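Local atomic coordinates of glucose import ATP-binding protein GlcV (Sulfolobus solfataricus, PDB entry 1OXX), a protein that binds and hydrolyses ATP to power glucose uptake as the energy-coupling subunit of the GlcSTUV ABC transporter. Residues F34-P39 and T193-S198; E279-S284 and V338-R343. The protein carries 1 engineered substitution. All coordinates share one frame; numbering follows the deposited sequence. Where two conformers were deposited one is given.

Contact 1. Residues F34-P39 and T193-S198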
loop_
_atom_site.group_PDB
_atom_site.type_symbol
_atom_site.label_atom_id
_atom_site.label_comp_id
_atom_site.label_asym_id
_atom_site.label_seq_id
_atom_site.Cartn_x
_atom_site.Cartn_y
_atom_site.Cartn_z
ATOM N N PHE A 34 10.308 1.927 -2.202
ATOM C CA PHE A 34 9.891 1.256 -0.990
ATOM C C PHE A 34 8.485 1.652 -0.601
ATOM O O PHE A 34 8.119 2.816 -0.656
ATOM C CB PHE A 34 10.847 1.576 0.156
ATOM C CG PHE A 34 10.740 0.643 1.313
ATOM C CD1 PHE A 34 11.491 -0.517 1.349
ATOM C CD2 PHE A 34 9.907 0.910 2.371
ATOM C CE1 PHE A 34 11.398 -1.373 2.398
ATOM C CE2 PHE A 34 9.804 0.032 3.433
ATOM C CZ PHE A 34 10.557 -1.105 3.439
ATOM N N GLY A 35 7.697 0.674 -0.207
ATOM C CA GLY A 35 6.358 0.952 0.262
ATOM C C GLY A 35 6.103 0.501 1.690
ATOM O O GLY A 35 6.777 -0.384 2.209
ATOM N N ILE A 36 5.120 1.134 2.324
ATOM C CA ILE A 36 4.633 0.707 3.623
ATOM C C ILE A 36 3.114 0.490 3.533
ATOM O O ILE A 36 2.373 1.368 3.041
ATOM C CB ILE A 36 4.951 1.757 4.726
ATOM C CG1 ILE A 36 6.464 1.963 4.915
ATOM C CG2 ILE A 36 4.337 1.346 6.020
ATOM C CD1 ILE A 36 7.136 0.874 5.695
ATOM N N LEU A 37 2.674 -0.689 3.970
ATOM C CA LEU A 37 1.273 -1.064 4.088
ATOM C C LEU A 37 0.950 -1.285 5.563
ATOM O O LEU A 37 1.824 -1.718 6.310
ATOM C CB LEU A 37 1.007 -2.395 3.383
ATOM C CG LEU A 37 0.986 -2.327 1.852
ATOM C CD1 LEU A 37 0.966 -3.733 1.241
ATOM C CD2 LEU A 37 -0.155 -1.481 1.297
ATOM N N GLY A 38 -0.297 -1.032 5.990
ATOM C CA GLY A 38 -0.712 -1.287 7.366
ATOM C C GLY A 38 -2.123 -0.816 7.709
ATOM O O GLY A 38 -2.672 -0.011 6.975
ATOM N N PRO A 39 -2.693 -1.316 8.807
ATOM C CA PRO A 39 -4.057 -0.938 9.213
ATOM C C PRO A 39 -4.177 0.497 9.701
ATOM O O PRO A 39 -5.289 1.017 9.701
ATOM C CB PRO A 39 -4.364 -1.882 10.390
ATOM C CG PRO A 39 -3.303 -2.918 10.367
ATOM C CD PRO A 39 -2.099 -2.294 9.733
ATOM N N THR A 193 15.082 8.092 -4.700
ATOM C CA THR A 193 14.555 7.128 -3.766
ATOM C C THR A 193 13.082 7.498 -3.610
ATOM O O THR A 193 12.702 8.680 -3.637
ATOM C CB THR A 193 15.304 7.244 -2.455
ATOM O OG1 THR A 193 16.700 6.976 -2.674
ATOM C CG2 THR A 193 14.831 6.187 -1.422
ATOM N N LEU A 194 12.237 6.496 -3.411
ATOM C CA LEU A 194 10.814 6.754 -3.329
ATOM C C LEU A 194 10.226 5.958 -2.180
ATOM O O LEU A 194 10.519 4.766 -2.036
ATOM C CB LEU A 194 10.143 6.350 -4.636
ATOM C CG LEU A 194 8.637 6.580 -4.677
ATOM C CD1 LEU A 194 8.132 6.723 -6.092
ATOM C CD2 LEU A 194 7.926 5.451 -3.960
ATOM N N LEU A 195 9.388 6.597 -1.371
ATOM C CA LEU A 195 8.703 5.925 -0.285
ATOM C C LEU A 195 7.224 6.253 -0.444
ATOM O O LEU A 195 6.840 7.431 -0.487
ATOM C CB LEU A 195 9.181 6.395 1.084
ATOM C CG LEU A 195 8.445 5.852 2.317
ATOM C CD1 LEU A 195 8.621 4.362 2.465
ATOM C CD2 LEU A 195 8.904 6.566 3.590
ATOM N N VAL A 196 6.404 5.217 -0.508
ATOM C CA VAL A 196 4.960 5.399 -0.638
ATOM C C VAL A 196 4.286 4.664 0.498
ATOM O O VAL A 196 4.629 3.517 0.795
ATOM C CB VAL A 196 4.441 4.905 -1.994
ATOM C CG1 VAL A 196 4.784 3.451 -2.203
ATOM C CG2 VAL A 196 2.913 5.104 -2.110
ATOM N N VAL A 197 3.357 5.335 1.165
ATOM C CA VAL A 197 2.551 4.685 2.185
ATOM C C VAL A 197 1.103 4.770 1.741
ATOM O O VAL A 197 0.657 5.793 1.211
ATOM C CB VAL A 197 2.740 5.268 3.602
ATOM C CG1 VAL A 197 4.213 5.368 3.948
ATOM C CG2 VAL A 197 2.066 6.612 3.731
ATOM N N SER A 198 0.346 3.689 1.952
ATOM C CA SER A 198 -1.030 3.640 1.502
ATOM C C SER A 198 -1.785 2.519 2.193
ATOM O O SER A 198 -1.164 1.601 2.728
ATOM C CB SER A 198 -1.091 3.388 -0.014
ATOM O OG SER A 198 -2.410 3.427 -0.523
HETATM O O HOH W 1 -2.118 -0.263 3.962
#
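The F34 ring meets L195 at its edge. L195 CD1 lies near the ring plane, 3.7 Å from F34 CD2, and I36 CD1 also sits at the rim, in the plane. The two segments are neighbouring parallel strands of the mixed sheet in the ABC-ATPase core, and strand 33-37 leads into the P-loop (Walker A). F34 and L195 point the same way, side by side. In both, CG is anti to the backbone N (chi1 -163° and 175°). On the same sheet face I36 CB packs on V197 CG1 at 3.8 Å. Helix 41-52 lies over this face, with F47 touching I36 and L195. On the other face V196 CG1 rests 3.8 Å from G35 CA, since the glycine has no side chain there. The backbones are joined by alternating bonds: F34 N to L194 O, V196 N to F34 O and I36 N to V196 O. The last bond, S198 N to I36 O, is longer at 3.3 Å. S198 OG turns to D203 and the D200 amide. Beyond the strand, K44 NZ bonds G38 O, while G38 N donates to a water at 2.8 Å.

Contact 2. Residues E279-S284 and V338-R343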
loop_
_atom_site.group_PDB
_atom_site.type_symbol
_atom_site.label_atom_id
_atom_site.label_comp_id
_atom_site.label_asym_id
_atom_site.label_seq_id
_atom_site.Cartn_x
_atom_site.Cartn_y
_atom_site.Cartn_z
ATOM N N GLU A 279 -9.109 -15.963 -5.959
ATOM C CA GLU A 279 -8.661 -16.487 -7.237
ATOM C C GLU A 279 -8.215 -17.943 -7.146
ATOM O O GLU A 279 -8.051 -18.599 -8.165
ATOM C CB GLU A 279 -7.531 -15.638 -7.800
ATOM C CG GLU A 279 -6.241 -15.671 -6.985
ATOM C CD GLU A 279 -6.092 -14.515 -6.012
ATOM O OE1 GLU A 279 -7.116 -13.970 -5.558
ATOM O OE2 GLU A 279 -4.918 -14.171 -5.679
ATOM N N ASP A 280 -8.042 -18.429 -5.925
ATOM C CA ASP A 280 -7.566 -19.790 -5.689
ATOM C C ASP A 280 -8.676 -20.729 -5.274
ATOM O O ASP A 280 -8.414 -21.796 -4.709
ATOM C CB ASP A 280 -6.439 -19.784 -4.666
ATOM C CG ASP A 280 -5.252 -18.973 -5.132
ATOM O OD1 ASP A 280 -4.916 -19.042 -6.345
ATOM O OD2 ASP A 280 -4.643 -18.233 -4.330
ATOM N N VAL A 281 -9.904 -20.312 -5.549
ATOM C CA VAL A 281 -11.109 -21.099 -5.276
ATOM C C VAL A 281 -11.891 -21.247 -6.583
ATOM O O VAL A 281 -11.986 -20.295 -7.358
ATOM C CB VAL A 281 -12.007 -20.399 -4.239
ATOM C CG1 VAL A 281 -13.345 -21.145 -4.023
ATOM C CG2 VAL A 281 -11.279 -20.216 -2.926
ATOM N N LYS A 282 -12.467 -22.434 -6.809
ATOM C CA LYS A 282 -13.327 -22.669 -7.970
ATOM C C LYS A 282 -14.495 -23.527 -7.517
ATOM O O LYS A 282 -14.309 -24.434 -6.714
ATOM C CB LYS A 282 -12.561 -23.374 -9.092
ATOM C CG LYS A 282 -13.373 -23.654 -10.335
ATOM C CD LYS A 282 -12.493 -24.210 -11.478
ATOM C CE LYS A 282 -13.305 -24.630 -12.684
ATOM N NZ LYS A 282 -13.849 -23.460 -13.417
ATOM N N LEU A 283 -15.693 -23.212 -7.994
ATOM C CA LEU A 283 -16.913 -23.943 -7.643
ATOM C C LEU A 283 -17.501 -24.688 -8.844
ATOM O O LEU A 283 -17.384 -24.236 -9.995
ATOM C CB LEU A 283 -17.959 -22.961 -7.131
ATOM C CG LEU A 283 -17.508 -21.986 -6.047
ATOM C CD1 LEU A 283 -18.626 -21.021 -5.721
ATOM C CD2 LEU A 283 -17.050 -22.707 -4.814
ATOM N N SER A 284 -18.141 -25.818 -8.575
ATOM C CA SER A 284 -18.809 -26.589 -9.637
ATOM C C SER A 284 -19.962 -27.380 -9.059
ATOM O O SER A 284 -20.071 -27.542 -7.859
ATOM C CB SER A 284 -17.877 -27.581 -10.323
ATOM O OG SER A 284 -17.522 -28.462 -9.265
ATOM N N VAL A 338 -22.716 -27.021 -4.001
ATOM C CA VAL A 338 -21.597 -27.013 -4.924
ATOM C C VAL A 338 -20.415 -27.795 -4.367
ATOM O O VAL A 338 -20.300 -28.031 -3.156
ATOM C CB VAL A 338 -21.081 -25.572 -5.182
ATOM C CG1 VAL A 338 -22.153 -24.720 -5.880
ATOM C CG2 VAL A 338 -20.664 -24.912 -3.884
ATOM N N LEU A 339 -19.539 -28.176 -5.279
ATOM C CA LEU A 339 -18.246 -28.726 -4.922
ATOM C C LEU A 339 -17.257 -27.567 -4.870
ATOM O O LEU A 339 -17.346 -26.642 -5.672
ATOM C CB LEU A 339 -17.782 -29.758 -5.944
ATOM C CG LEU A 339 -18.698 -30.962 -6.124
ATOM C CD1 LEU A 339 -18.027 -31.953 -7.062
ATOM C CD2 LEU A 339 -19.019 -31.592 -4.763
ATOM N N VAL A 340 -16.330 -27.623 -3.925
ATOM C CA VAL A 340 -15.335 -26.572 -3.704
ATOM C C VAL A 340 -13.940 -27.089 -3.998
ATOM O O VAL A 340 -13.512 -28.102 -3.448
ATOM C CB VAL A 340 -15.386 -26.063 -2.260
ATOM C CG1 VAL A 340 -14.410 -24.917 -2.054
ATOM C CG2 VAL A 340 -16.800 -25.624 -1.905
ATOM N N TYR A 341 -13.265 -26.413 -4.918
ATOM C CA TYR A 341 -11.918 -26.749 -5.318
ATOM C C TYR A 341 -11.017 -25.584 -4.947
ATOM O O TYR A 341 -11.437 -24.426 -4.949
ATOM C CB TYR A 341 -11.808 -26.913 -6.837
ATOM C CG TYR A 341 -12.407 -28.165 -7.409
ATOM C CD1 TYR A 341 -13.759 -28.238 -7.735
ATOM C CD2 TYR A 341 -11.607 -29.261 -7.663
ATOM C CE1 TYR A 341 -14.290 -29.394 -8.280
ATOM C CE2 TYR A 341 -12.131 -30.429 -8.187
ATOM C CZ TYR A 341 -13.465 -30.484 -8.511
ATOM O OH TYR A 341 -13.983 -31.646 -9.055
ATOM N N VAL A 342 -9.768 -25.892 -4.631
ATOM C CA VAL A 342 -8.781 -24.843 -4.415
ATOM C C VAL A 342 -7.473 -25.185 -5.114
ATOM O O VAL A 342 -7.265 -26.303 -5.569
ATOM C CB VAL A 342 -8.487 -24.616 -2.912
ATOM C CG1 VAL A 342 -9.759 -24.267 -2.123
ATOM C CG2 VAL A 342 -7.811 -25.850 -2.291
ATOM N N ARG A 343 -6.590 -24.194 -5.205
ATOM C CA ARG A 343 -5.222 -24.424 -5.639
ATOM C C ARG A 343 -4.438 -24.914 -4.425
ATOM O O ARG A 343 -4.207 -24.159 -3.475
ATOM C CB ARG A 343 -4.600 -23.125 -6.126
ATOM C CG ARG A 343 -5.313 -22.523 -7.288
ATOM C CD ARG A 343 -5.142 -23.313 -8.556
ATOM N NE ARG A 343 -5.484 -22.544 -9.750
ATOM C CZ ARG A 343 -5.701 -23.085 -10.924
ATOM N NH1 ARG A 343 -5.611 -24.398 -11.070
ATOM N NH2 ARG A 343 -6.014 -22.328 -11.963
HETATM O O HOH W 2 -5.791 -19.756 -9.289
#
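Y341 and K282 face each other as a hydrogen-bonded pair, and the tyrosine ring turns its edge to the lysine backbone. K282 O lies in the ring plane, 4.0 Å from Y341 CD1. In one of its two conformers, S284 OG also lies in the plane at the ring edge, 3.5 Å from Y341 CE1, and bonds to D286 O. The two segments form an antiparallel strand pair in the C-terminal domain, whose sequence family belongs to the OB clan. The ring takes this place with CG anti to the carbonyl carbon (chi1 -74°). Its OH bonds to the I288 amide. On the opposite face L283 and V340 lie side by side and point the same way, with CD2 of L283 4.1 Å from CG2 of V340. I315 touches both, and V281 and V342 on this face meet I276. At the far end D280 and R343 cross at about a right angle. Their carboxylate and guanidinium planes are 62° apart, and R343 CG comes within 3.6 Å of D280 OD1. The charged atoms do not touch: OD1 and NE are 4.9 Å apart. R343 NH1 instead bonds to S292, and the guanidinium makes a cation-pi contact with W293. A water in the guanidinium plane accepts from R343 NE at 2.8 Å and donates to E279 O and, more distantly, to D280 OD1 at 3.2 Å.

Both contacts are strand pairs, but they share no element and lie in different parts of the chain. Their centres are about 33 Å apart and their nearest atoms about 14 Å apart. Contact 1 is parallel and wholly buried in the ATPase core, beside residues inferred to bind ATP. Its side-chain packing is apolar, with polar groups at the strand ends. Contact 2 is antiparallel, partly buried and away from the annotated sites. One of its faces is aliphatic. The other mixes lysine, serine, leucine and tyrosine, and a water-linked charged pair closes one end. Contact 1 joins segments 154 residues apart in sequence, contact 2 segments 54 apart.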